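F420-dependent alcohol dehydrogenase (Methanoculleus thermophilus, PDB 1RHC) probably oxidises secondary alcohols to ketones with coenzyme F420 as hydride acceptor, as a TIM-barrel member of the bacterial luciferase family. Local coordinates at residues Q22-F31 against V314-I325. Sequence-based numbering, arbitrary orientation.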
# COMPACT_ATOMS: atom_id res chain seq x y z
N GLN A 22 -17.33 -9.48 -2.76
CA GLN A 22 -17.22 -10.92 -2.57
C GLN A 22 -16.69 -11.24 -1.18
O GLN A 22 -17.15 -12.20 -0.54
CB GLN A 22 -16.26 -11.54 -3.58
CG GLN A 22 -16.75 -11.53 -5.04
CD GLN A 22 -15.70 -12.12 -5.96
OE1 GLN A 22 -14.96 -13.03 -5.57
NE2 GLN A 22 -15.65 -11.62 -7.19
N ALA A 23 -15.69 -10.47 -0.71
CA ALA A 23 -15.12 -10.70 0.60
C ALA A 23 -16.15 -10.50 1.72
O ALA A 23 -16.22 -11.25 2.68
CB ALA A 23 -13.88 -9.77 0.82
N ILE A 24 -16.96 -9.46 1.60
CA ILE A 24 -18.01 -9.20 2.58
C ILE A 24 -19.02 -10.36 2.57
O ILE A 24 -19.42 -10.85 3.63
CB ILE A 24 -18.74 -7.88 2.23
CG1 ILE A 24 -17.78 -6.71 2.44
CG2 ILE A 24 -20.01 -7.74 3.10
CD1 ILE A 24 -18.27 -5.39 1.79
N ARG A 25 -19.41 -10.81 1.39
CA ARG A 25 -20.37 -11.92 1.29
C ARG A 25 -19.76 -13.24 1.85
O ARG A 25 -20.45 -14.04 2.48
CB ARG A 25 -20.80 -12.10 -0.18
CG ARG A 25 -21.98 -13.10 -0.41
CD ARG A 25 -22.48 -13.04 -1.87
NE ARG A 25 -23.74 -13.75 -2.13
CZ ARG A 25 -24.80 -13.22 -2.76
NH1 ARG A 25 -24.77 -11.97 -3.20
NH2 ARG A 25 -25.89 -13.93 -2.96
N ALA A 26 -18.47 -13.46 1.60
CA ALA A 26 -17.77 -14.66 2.08
C ALA A 26 -17.79 -14.68 3.59
O ALA A 26 -18.00 -15.73 4.20
CB ALA A 26 -16.32 -14.67 1.59
N GLU A 27 -17.56 -13.53 4.20
CA GLU A 27 -17.57 -13.47 5.67
C GLU A 27 -18.94 -13.84 6.20
O GLU A 27 -19.08 -14.59 7.18
CB GLU A 27 -17.23 -12.05 6.14
CG GLU A 27 -17.35 -11.92 7.64
CD GLU A 27 -16.72 -10.65 8.18
OE1 GLU A 27 -15.75 -10.75 8.96
OE2 GLU A 27 -17.20 -9.55 7.86
N LYS A 28 -19.97 -13.32 5.55
CA LYS A 28 -21.34 -13.61 6.00
C LYS A 28 -21.70 -15.08 5.88
O LYS A 28 -22.41 -15.62 6.72
CB LYS A 28 -22.32 -12.75 5.21
CG LYS A 28 -22.25 -11.27 5.65
CD LYS A 28 -23.16 -10.34 4.84
CE LYS A 28 -23.00 -8.90 5.33
NZ LYS A 28 -23.78 -7.92 4.54
N VAL A 29 -21.22 -15.73 4.83
CA VAL A 29 -21.49 -17.15 4.58
C VAL A 29 -20.76 -18.05 5.56
O VAL A 29 -21.14 -19.20 5.74
CB VAL A 29 -21.11 -17.48 3.13
CG1 VAL A 29 -20.89 -18.96 2.95
CG2 VAL A 29 -22.21 -16.97 2.22
N GLY A 30 -19.69 -17.54 6.16
CA GLY A 30 -18.98 -18.34 7.15
C GLY A 30 -17.50 -18.64 6.92
O GLY A 30 -16.91 -19.42 7.67
N PHE A 31 -16.90 -18.08 5.87
CA PHE A 31 -15.48 -18.33 5.66
C PHE A 31 -14.69 -17.75 6.82
O PHE A 31 -15.08 -16.73 7.39
CB PHE A 31 -14.98 -17.74 4.35
CG PHE A 31 -15.41 -18.49 3.13
CD1 PHE A 31 -16.65 -18.25 2.54
CD2 PHE A 31 -14.55 -19.41 2.54
CE1 PHE A 31 -17.02 -18.90 1.37
CE2 PHE A 31 -14.90 -20.07 1.36
CZ PHE A 31 -16.15 -19.81 0.77
N VAL A 314 -20.64 -16.26 -10.00
CA VAL A 314 -19.84 -15.94 -8.82
C VAL A 314 -20.59 -15.98 -7.49
O VAL A 314 -20.10 -16.55 -6.51
CB VAL A 314 -19.17 -14.55 -8.97
CG1 VAL A 314 -18.46 -14.16 -7.68
CG2 VAL A 314 -18.20 -14.60 -10.15
N ASN A 315 -21.78 -15.38 -7.44
CA ASN A 315 -22.53 -15.36 -6.18
C ASN A 315 -22.95 -16.72 -5.68
O ASN A 315 -22.95 -16.97 -4.48
CB ASN A 315 -23.75 -14.46 -6.34
CG ASN A 315 -23.36 -12.99 -6.43
OD1 ASN A 315 -24.13 -12.17 -6.93
ND2 ASN A 315 -22.17 -12.66 -5.94
N PHE A 316 -23.34 -17.60 -6.61
CA PHE A 316 -23.68 -18.99 -6.28
C PHE A 316 -22.40 -19.69 -5.78
O PHE A 316 -22.45 -20.49 -4.84
CB PHE A 316 -24.18 -19.70 -7.53
CG PHE A 316 -24.34 -21.18 -7.38
CD1 PHE A 316 -25.31 -21.71 -6.53
CD2 PHE A 316 -23.52 -22.05 -8.11
CE1 PHE A 316 -25.48 -23.09 -6.40
CE2 PHE A 316 -23.68 -23.44 -7.99
CZ PHE A 316 -24.66 -23.96 -7.13
N GLY A 317 -21.28 -19.38 -6.40
CA GLY A 317 -19.99 -19.97 -6.02
C GLY A 317 -19.64 -19.63 -4.56
O GLY A 317 -18.90 -20.36 -3.91
N ILE A 318 -20.14 -18.52 -4.07
CA ILE A 318 -19.92 -18.17 -2.66
C ILE A 318 -21.00 -18.79 -1.79
O ILE A 318 -20.71 -19.43 -0.76
CB ILE A 318 -19.95 -16.62 -2.42
CG1 ILE A 318 -18.86 -15.93 -3.25
CG2 ILE A 318 -19.77 -16.33 -0.93
CD1 ILE A 318 -18.95 -14.42 -3.27
N ASP A 319 -22.26 -18.58 -2.18
CA ASP A 319 -23.43 -19.04 -1.40
C ASP A 319 -23.47 -20.52 -1.09
O ASP A 319 -23.92 -20.92 -0.01
CB ASP A 319 -24.73 -18.73 -2.17
CG ASP A 319 -25.07 -17.30 -2.12
OD1 ASP A 319 -24.49 -16.57 -1.29
OD2 ASP A 319 -25.93 -16.92 -2.92
N ILE A 320 -23.08 -21.32 -2.06
CA ILE A 320 -23.13 -22.77 -1.90
C ILE A 320 -22.24 -23.22 -0.74
O ILE A 320 -22.43 -24.32 -0.23
CB ILE A 320 -22.74 -23.48 -3.23
CG1 ILE A 320 -23.19 -24.95 -3.20
CG2 ILE A 320 -21.25 -23.41 -3.47
CD1 ILE A 320 -24.67 -25.13 -3.19
N PHE A 321 -21.31 -22.37 -0.29
CA PHE A 321 -20.48 -22.78 0.84
C PHE A 321 -21.21 -22.82 2.17
O PHE A 321 -20.68 -23.33 3.14
CB PHE A 321 -19.16 -21.98 0.91
CG PHE A 321 -18.08 -22.55 0.01
CD1 PHE A 321 -18.15 -22.39 -1.37
CD2 PHE A 321 -17.07 -23.35 0.54
CE1 PHE A 321 -17.24 -23.01 -2.21
CE2 PHE A 321 -16.16 -23.98 -0.30
CZ PHE A 321 -16.23 -23.82 -1.67
N LYS A 322 -22.44 -22.30 2.21
CA LYS A 322 -23.25 -22.43 3.42
C LYS A 322 -23.45 -23.95 3.65
O LYS A 322 -23.61 -24.41 4.78
CB LYS A 322 -24.62 -21.76 3.24
CG LYS A 322 -24.57 -20.22 3.20
CD LYS A 322 -25.96 -19.61 3.01
CE LYS A 322 -26.83 -19.77 4.25
NZ LYS A 322 -26.50 -18.79 5.33
N GLU A 323 -23.46 -24.72 2.57
CA GLU A 323 -23.65 -26.17 2.66
C GLU A 323 -22.30 -26.91 2.81
O GLU A 323 -22.24 -27.98 3.42
CB GLU A 323 -24.33 -26.69 1.39
CG GLU A 323 -25.76 -26.14 1.18
CD GLU A 323 -26.75 -26.67 2.20
OE1 GLU A 323 -27.90 -26.17 2.24
OE2 GLU A 323 -26.40 -27.58 2.97
N VAL A 324 -21.24 -26.33 2.27
CA VAL A 324 -19.92 -26.98 2.29
C VAL A 324 -19.15 -26.84 3.60
O VAL A 324 -18.64 -27.82 4.14
CB VAL A 324 -19.03 -26.44 1.13
CG1 VAL A 324 -17.64 -27.08 1.18
CG2 VAL A 324 -19.66 -26.78 -0.21
N ILE A 325 -19.08 -25.62 4.11
CA ILE A 325 -18.30 -25.34 5.29
C ILE A 325 -18.55 -26.21 6.54
O ILE A 325 -17.62 -26.80 7.09
CB ILE A 325 -18.38 -23.82 5.58
CG1 ILE A 325 -17.59 -23.06 4.50
CG2 ILE A 325 -17.73 -23.49 6.84
CD1 ILE A 325 -17.67 -21.52 4.64
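The guanidinium of R25 carries N315 on one face and D319 at its edge. The amide of N315 stacks on it, the planes 9° apart, with N315 CG 3.7 Å from R25 NH1. At the edge the grip on D319 is side-on, one nitrogen to each oxygen: R25 NE gives a nearly straight bond of 3.0 Å to D319 OD1, and R25 NH2 reaches the syn lone pair of D319 OD2. CG of R25 stands anti to the backbone N (chi1 -171°), and the extended chain beyond it lays its methylenes over I318. A leucine here would probably leave the D319 carboxylate without its charged mate and the N315 amide without a flat group to stack on.

F31 takes CD1 of I325 over one ring face, 4.0 Å from the centroid, with A26 O in plane at the ring edge. F31 CZ comes to 3.4 Å from F321 CG, over a face of the F321 ring; the two planes meet obliquely at 37°. Two neighbouring outer-layer helices of the TIM barrel are joined here: the one after strand 4-8 packs on helix 314-319, which follows strand 304-309, closing the circle. Y7 of strand 4-8 lies beneath, touching A26, F31 and I318.

Between the salt bridge and the rings the helices mesh knobs-into-holes. I318 fits among Q22, R25, A26 and V29, while V29 enters the hole of I318, D319, F321 and K322, with V29 CG2 4.0 Å from I318 CG2. G30 ends its helix in a Schellman motif, and I325 CD1 lies 3.7 Å from G30 C.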